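Side-chain contacts in 6b protein (Agrobacterium vitis, PDB 3AQ2), which disturbs plant cell proliferation, has an ADP-ribosylation fold and probably acts on the host microRNA machinery: residues Pro7-Arg12 / Arg35-Gln40; Gln29-Phe34 / Ala136-Gln141. All coordinates share one frame; numbering follows the deposited sequence.

Contact 1: residues Pro7-Arg12 / Arg35-Gln40; sequences PTWQVR and RSTLSQ
Thr37 OG1 is held by a water, 2.7 Å from it, and by the carbonyl of Asp33, one helical turn back, with a weak further bond to that of Phe34. The same water donates to Thr8 OG1 at 2.9 Å, bridging two hydroxyls that make no direct bond. Each hydroxyl stands between its own backbone N and carbonyl carbon (chi1 69° in Thr8, 60° in Thr37), which turns both oxygens toward the water. Thr8 OG1 is also bonded to the carbonyl of Thr5, so each hydroxyl has a carbonyl partner three or four residues earlier in its own part of the chain.

The water lies in the plane of the Trp9 indole, off its edge. Thr37 OG1 approaches that ring obliquely, 4.1 Å from Trp9 CE3. Beside the bridge, Leu38 CD1 packs on Trp9 CB at 4.3 Å, and Leu38 CD2 lies 3.9 Å from Thr8 OG1, a methyl against a hydroxyl.

Within 7-12, Arg12 lays its guanidinium nearly parallel over one indole face, with Trp9 CH2 3.2 Å from the guanidinium plane, over its centre. Its rotation is fixed by NH1, which donates to Gln10 O at 2.8 Å on a carbonyl lone pair, and by a salt bridge from NH2 to Asp33. The loop before strand 12-13 thus passes the C-terminal end of helix 20-38 through a water-bridged threonine pair beside an arginine-covered indole. No direct hydrogen bond joins 7-12 to 35-40; the Arg12-Asp33 salt bridge ties the loop to the preceding turn.

Contact 2: residues Gln29-Phe34 / Ala136-Gln141; sequences QARTDF and AILMSQ
Leu138 CD1 meets the ring of Phe34 at CD2, 3.4 Å away, and at CE2, 3.7 Å away; the first is a tight carbon-carbon approach. The methyl comes in obliquely, and the two side chains slide past each other in opposite directions. The other methyl, CD2, lies 4.3 Å from Arg31 CG, so the two branches of one leucine are divided between residues a helical turn apart. This fits the backbone geometry, in which the nearest pair of CA atoms is Arg31 and Leu138, at 8.2 Å.

Phe34 reaches the leucine because its CG is anti to the backbone N (chi1 -172°), carrying the ring off the helix toward 136-141. The ring also packs on Leu59 of strand 58-60 and meets Trp9 edge-to-face. Arg31 lends its aliphatic part to the leucine, while its NE bonds to the carbonyl of Gln63, in a loop. On the other segment, Leu138 follows directly after strand 133-137, and its carbonyl accepts a bond from the hydroxyl of Tyr195.

Within the helix, Gln29 NE2 donates to Asp33 OD1, one turn on, at 2.9 Å with an N-H...O angle of 150°. The donor rises 38° out of the carboxylate plane. No hydrogen bond joins 29-34 to 136-141: the helix is seated on the residue just past strand 133-137 through leucine methyls against an aromatic ring and an arginine's carbon chain, while Arg31 NE and the carbonyl of Leu138 find their partners in Gln63 and Tyr195.

How the contacts relate
Contacts 1 and 2 lie with their centres 8 Å apart, on successive turns of helix 20-38, and on the same side of the chain's centre. Along the chain their segments alternate: 7-12, 29-34, 35-40, then 136-141. Contact 1 places the loop leading into strand 12-13, while contact 2 packs the helix against the end of strand 133-137; both strands belong to one mixed sheet, with strand 199-202 between them. The contacts touch directly, Trp9 CH2 coming within 3.4 Å of Ala30 O. Helix 20-38 thus packs against both the loop entering the sheet and the residue leaving strand 133-137, within the ADP-ribosylation fold.

Contact 1: residues Pro7-Arg12 / Arg35-Gln40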
loop_
_atom_site.group_PDB
_atom_site.type_symbol
_atom_site.label_atom_id
_atom_site.label_comp_id
_atom_site.label_asym_id
_atom_site.label_seq_id
_atom_site.Cartn_x
_atom_site.Cartn_y
_atom_site.Cartn_z
ATOM N N PRO A 7 -13.980 2.776 9.572
ATOM C CA PRO A 7 -13.587 2.967 10.983
ATOM C C PRO A 7 -13.819 1.761 11.901
ATOM O O PRO A 7 -13.213 1.698 12.977
ATOM C CB PRO A 7 -14.440 4.159 11.430
ATOM C CG PRO A 7 -14.683 4.922 10.164
ATOM C CD PRO A 7 -14.892 3.854 9.129
ATOM N N THR A 8 -14.658 0.805 11.495
ATOM C CA THR A 8 -14.826 -0.429 12.281
ATOM C C THR A 8 -13.601 -1.346 12.214
ATOM O O THR A 8 -13.438 -2.247 13.055
ATOM C CB THR A 8 -16.068 -1.252 11.865
ATOM O OG1 THR A 8 -15.887 -1.809 10.557
ATOM C CG2 THR A 8 -17.329 -0.410 11.916
ATOM N N TRP A 9 -12.770 -1.136 11.198
ATOM C CA TRP A 9 -11.601 -1.979 10.986
ATOM C C TRP A 9 -10.424 -1.531 11.838
ATOM O O TRP A 9 -9.977 -0.384 11.733
ATOM C CB TRP A 9 -11.199 -1.962 9.508
ATOM C CG TRP A 9 -9.946 -2.744 9.244
ATOM C CD1 TRP A 9 -8.710 -2.241 8.947
ATOM C CD2 TRP A 9 -9.813 -4.168 9.246
ATOM N NE1 TRP A 9 -7.812 -3.271 8.779
ATOM C CE2 TRP A 9 -8.462 -4.463 8.951
ATOM C CE3 TRP A 9 -10.705 -5.226 9.473
ATOM C CZ2 TRP A 9 -7.977 -5.779 8.872
ATOM C CZ3 TRP A 9 -10.228 -6.536 9.396
ATOM C CH2 TRP A 9 -8.870 -6.798 9.090
ATOM N N GLN A 10 -9.928 -2.447 12.666
ATOM C CA GLN A 10 -8.723 -2.216 13.450
ATOM C C GLN A 10 -7.541 -2.737 12.632
ATOM O O GLN A 10 -7.468 -3.935 12.346
ATOM C CB GLN A 10 -8.828 -2.933 14.805
ATOM C CG GLN A 10 -10.052 -2.512 15.636
ATOM C CD GLN A 10 -10.210 -3.266 16.961
ATOM O OE1 GLN A 10 -9.329 -4.029 17.377
ATOM N NE2 GLN A 10 -11.339 -3.045 17.628
ATOM N N VAL A 11 -6.642 -1.839 12.228
ATOM C CA VAL A 11 -5.443 -2.251 11.476
ATOM C C VAL A 11 -4.726 -3.391 12.211
ATOM O O VAL A 11 -4.625 -3.376 13.450
ATOM C CB VAL A 11 -4.478 -1.059 11.227
ATOM C CG1 VAL A 11 -3.800 -0.599 12.533
ATOM C CG2 VAL A 11 -3.444 -1.414 10.169
ATOM N N ARG A 12 -4.262 -4.385 11.456
ATOM C CA ARG A 12 -3.524 -5.491 12.067
ATOM C C ARG A 12 -2.069 -5.057 12.176
ATOM O O ARG A 12 -1.383 -4.894 11.159
ATOM C CB ARG A 12 -3.608 -6.780 11.245
ATOM C CG ARG A 12 -4.961 -7.512 11.127
ATOM C CD ARG A 12 -6.080 -7.041 12.016
ATOM N NE ARG A 12 -7.220 -7.955 11.902
ATOM C CZ ARG A 12 -8.483 -7.622 12.161
ATOM N NH1 ARG A 12 -8.794 -6.386 12.548
ATOM N NH2 ARG A 12 -9.445 -8.530 12.016
ATOM N N ARG A 35 -12.188 -8.126 4.002
ATOM C CA ARG A 35 -13.210 -8.391 2.989
ATOM C C ARG A 35 -14.534 -8.815 3.625
ATOM O O ARG A 35 -15.602 -8.352 3.206
ATOM C CB ARG A 35 -12.723 -9.453 1.981
ATOM C CG ARG A 35 -13.845 -10.120 1.151
ATOM C CD ARG A 35 -14.340 -9.246 -0.010
ATOM N NE ARG A 35 -15.773 -9.391 -0.284
ATOM C CZ ARG A 35 -16.341 -10.416 -0.919
ATOM N NH1 ARG A 35 -15.613 -11.437 -1.364
ATOM N NH2 ARG A 35 -17.656 -10.425 -1.105
ATOM N N SER A 36 -14.455 -9.677 4.638
ATOM C CA SER A 36 -15.648 -10.228 5.285
ATOM C C SER A 36 -16.503 -9.131 5.919
ATOM O O SER A 36 -17.737 -9.157 5.818
ATOM C CB SER A 36 -15.271 -11.277 6.337
ATOM O OG SER A 36 -14.685 -12.426 5.735
ATOM N N THR A 37 -15.843 -8.162 6.546
ATOM C CA THR A 37 -16.537 -7.140 7.321
ATOM C C THR A 37 -16.915 -5.911 6.507
ATOM O O THR A 37 -17.849 -5.197 6.875
ATOM C CB THR A 37 -15.710 -6.670 8.531
ATOM O OG1 THR A 37 -14.471 -6.110 8.076
ATOM C CG2 THR A 37 -15.437 -7.831 9.496
ATOM N N LEU A 38 -16.197 -5.669 5.409
ATOM C CA LEU A 38 -16.361 -4.414 4.648
ATOM C C LEU A 38 -16.917 -4.556 3.221
ATOM O O LEU A 38 -17.215 -3.549 2.573
ATOM C CB LEU A 38 -15.038 -3.640 4.616
ATOM C CG LEU A 38 -14.388 -3.249 5.952
ATOM C CD1 LEU A 38 -13.058 -2.555 5.696
ATOM C CD2 LEU A 38 -15.274 -2.343 6.778
ATOM N N SER A 39 -17.043 -5.799 2.752
ATOM C CA SER A 39 -17.570 -6.146 1.416
ATOM C C SER A 39 -16.536 -6.059 0.298
ATOM O O SER A 39 -15.416 -5.602 0.503
ATOM C CB SER A 39 -18.816 -5.323 1.054
ATOM O OG SER A 39 -18.465 -4.164 0.320
ATOM N N GLN A 40 -16.956 -6.482 -0.898
ATOM C CA GLN A 40 -16.118 -6.480 -2.096
ATOM C C GLN A 40 -15.860 -5.080 -2.644
ATOM O O GLN A 40 -14.923 -4.875 -3.418
ATOM C CB GLN A 40 -16.739 -7.367 -3.184
ATOM C CG GLN A 40 -18.017 -6.825 -3.829
ATOM C CD GLN A 40 -19.299 -7.351 -3.199
ATOM O OE1 GLN A 40 -20.266 -7.650 -3.904
ATOM N NE2 GLN A 40 -19.318 -7.469 -1.875
HETATM O O HOH W 1 -14.275 -4.146 9.962
#

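Contact 2: residues Gln29-Phe34 / Ala136-Gln141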
loop_
_atom_site.group_PDB
_atom_site.type_symbol
_atom_site.label_atom_id
_atom_site.label_comp_id
_atom_site.label_asym_id
_atom_site.label_seq_id
_atom_site.Cartn_x
_atom_site.Cartn_y
_atom_site.Cartn_z
ATOM N N GLN A 29 -5.088 -13.914 6.675
ATOM C CA GLN A 29 -6.250 -13.794 7.553
ATOM C C GLN A 29 -6.734 -12.349 7.635
ATOM O O GLN A 29 -7.941 -12.106 7.697
ATOM C CB GLN A 29 -5.944 -14.311 8.959
ATOM C CG GLN A 29 -7.199 -14.524 9.818
ATOM C CD GLN A 29 -8.177 -15.507 9.189
ATOM O OE1 GLN A 29 -7.786 -16.590 8.756
ATOM N NE2 GLN A 29 -9.460 -15.131 9.133
ATOM N N ALA A 30 -5.797 -11.401 7.655
ATOM C CA ALA A 30 -6.166 -9.983 7.732
ATOM C C ALA A 30 -6.975 -9.588 6.504
ATOM O O ALA A 30 -7.990 -8.885 6.609
ATOM C CB ALA A 30 -4.925 -9.110 7.863
ATOM N N ARG A 31 -6.531 -10.053 5.342
ATOM C CA ARG A 31 -7.208 -9.759 4.086
ATOM C C ARG A 31 -8.623 -10.329 4.095
ATOM O O ARG A 31 -9.588 -9.638 3.738
ATOM C CB ARG A 31 -6.426 -10.341 2.906
ATOM C CG ARG A 31 -6.903 -9.814 1.579
ATOM C CD ARG A 31 -6.721 -10.792 0.453
ATOM N NE ARG A 31 -7.846 -10.666 -0.471
ATOM C CZ ARG A 31 -8.956 -11.398 -0.417
ATOM N NH1 ARG A 31 -9.100 -12.341 0.505
ATOM N NH2 ARG A 31 -9.928 -11.188 -1.296
ATOM N N THR A 32 -8.744 -11.585 4.511
ATOM C CA THR A 32 -10.052 -12.239 4.585
ATOM C C THR A 32 -10.992 -11.503 5.549
ATOM O O THR A 32 -12.171 -11.303 5.224
ATOM C CB THR A 32 -9.930 -13.726 4.987
ATOM O OG1 THR A 32 -9.114 -14.407 4.025
ATOM C CG2 THR A 32 -11.308 -14.390 5.038
ATOM N N ASP A 33 -10.472 -11.109 6.716
ATOM C CA ASP A 33 -11.280 -10.425 7.750
ATOM C C ASP A 33 -11.742 -9.049 7.286
ATOM O O ASP A 33 -12.853 -8.609 7.609
ATOM C CB ASP A 33 -10.500 -10.262 9.054
ATOM C CG ASP A 33 -10.277 -11.580 9.790
ATOM O OD1 ASP A 33 -10.864 -12.624 9.411
ATOM O OD2 ASP A 33 -9.508 -11.561 10.769
ATOM N N PHE A 34 -10.866 -8.365 6.554
ATOM C CA PHE A 34 -11.171 -7.066 5.954
ATOM C C PHE A 34 -12.326 -7.192 4.945
ATOM O O PHE A 34 -13.326 -6.475 5.039
ATOM C CB PHE A 34 -9.901 -6.539 5.277
ATOM C CG PHE A 34 -9.998 -5.127 4.781
ATOM C CD1 PHE A 34 -9.553 -4.075 5.572
ATOM C CD2 PHE A 34 -10.483 -4.846 3.511
ATOM C CE1 PHE A 34 -9.601 -2.766 5.110
ATOM C CE2 PHE A 34 -10.549 -3.533 3.037
ATOM C CZ PHE A 34 -10.106 -2.482 3.846
ATOM N N ALA A 136 0.331 -2.974 4.200
ATOM C CA ALA A 136 -0.377 -3.887 3.307
ATOM C C ALA A 136 -1.752 -3.304 3.004
ATOM O O ALA A 136 -2.508 -2.949 3.920
ATOM C CB ALA A 136 -0.478 -5.272 3.945
ATOM N N ILE A 137 -2.071 -3.199 1.713
ATOM C CA ILE A 137 -3.309 -2.562 1.288
ATOM C C ILE A 137 -4.055 -3.377 0.251
ATOM O O ILE A 137 -3.473 -4.250 -0.410
ATOM C CB ILE A 137 -3.057 -1.153 0.675
ATOM C CG1 ILE A 137 -2.160 -1.248 -0.580
ATOM C CG2 ILE A 137 -2.524 -0.167 1.747
ATOM C CD1 ILE A 137 -2.193 0.036 -1.430
ATOM N N LEU A 138 -5.349 -3.098 0.142
ATOM C CA LEU A 138 -6.118 -3.454 -1.039
ATOM C C LEU A 138 -6.246 -2.175 -1.857
ATOM O O LEU A 138 -6.564 -1.101 -1.322
ATOM C CB LEU A 138 -7.483 -4.008 -0.639
ATOM C CG LEU A 138 -7.351 -5.400 -0.015
ATOM C CD1 LEU A 138 -8.586 -5.737 0.794
ATOM C CD2 LEU A 138 -7.095 -6.473 -1.080
ATOM N N MET A 139 -5.935 -2.275 -3.147
ATOM C CA MET A 139 -5.867 -1.091 -4.003
ATOM C C MET A 139 -7.243 -0.652 -4.506
ATOM O O MET A 139 -8.127 -1.482 -4.771
ATOM C CB MET A 139 -4.963 -1.365 -5.204
ATOM C CG MET A 139 -3.503 -1.480 -4.807
ATOM S SD MET A 139 -2.455 -1.917 -6.205
ATOM C CE MET A 139 -3.210 -3.466 -6.693
ATOM N N SER A 140 -7.401 0.665 -4.616
ATOM C CA SER A 140 -8.590 1.266 -5.199
ATOM C C SER A 140 -8.536 1.217 -6.730
ATOM O O SER A 140 -7.534 0.796 -7.315
ATOM C CB SER A 140 -8.690 2.719 -4.755
ATOM O OG SER A 140 -7.716 3.481 -5.442
ATOM N N GLN A 141 -9.597 1.683 -7.379
ATOM C CA GLN A 141 -9.637 1.662 -8.838
ATOM C C GLN A 141 -8.665 2.689 -9.436
ATOM O O GLN A 141 -8.400 2.666 -10.639
ATOM C CB GLN A 141 -11.064 1.848 -9.372
ATOM C CG GLN A 141 -11.501 3.304 -9.590
ATOM C CD GLN A 141 -11.955 4.031 -8.315
ATOM O OE1 GLN A 141 -11.529 3.723 -7.200
ATOM N NE2 GLN A 141 -12.811 5.026 -8.500
#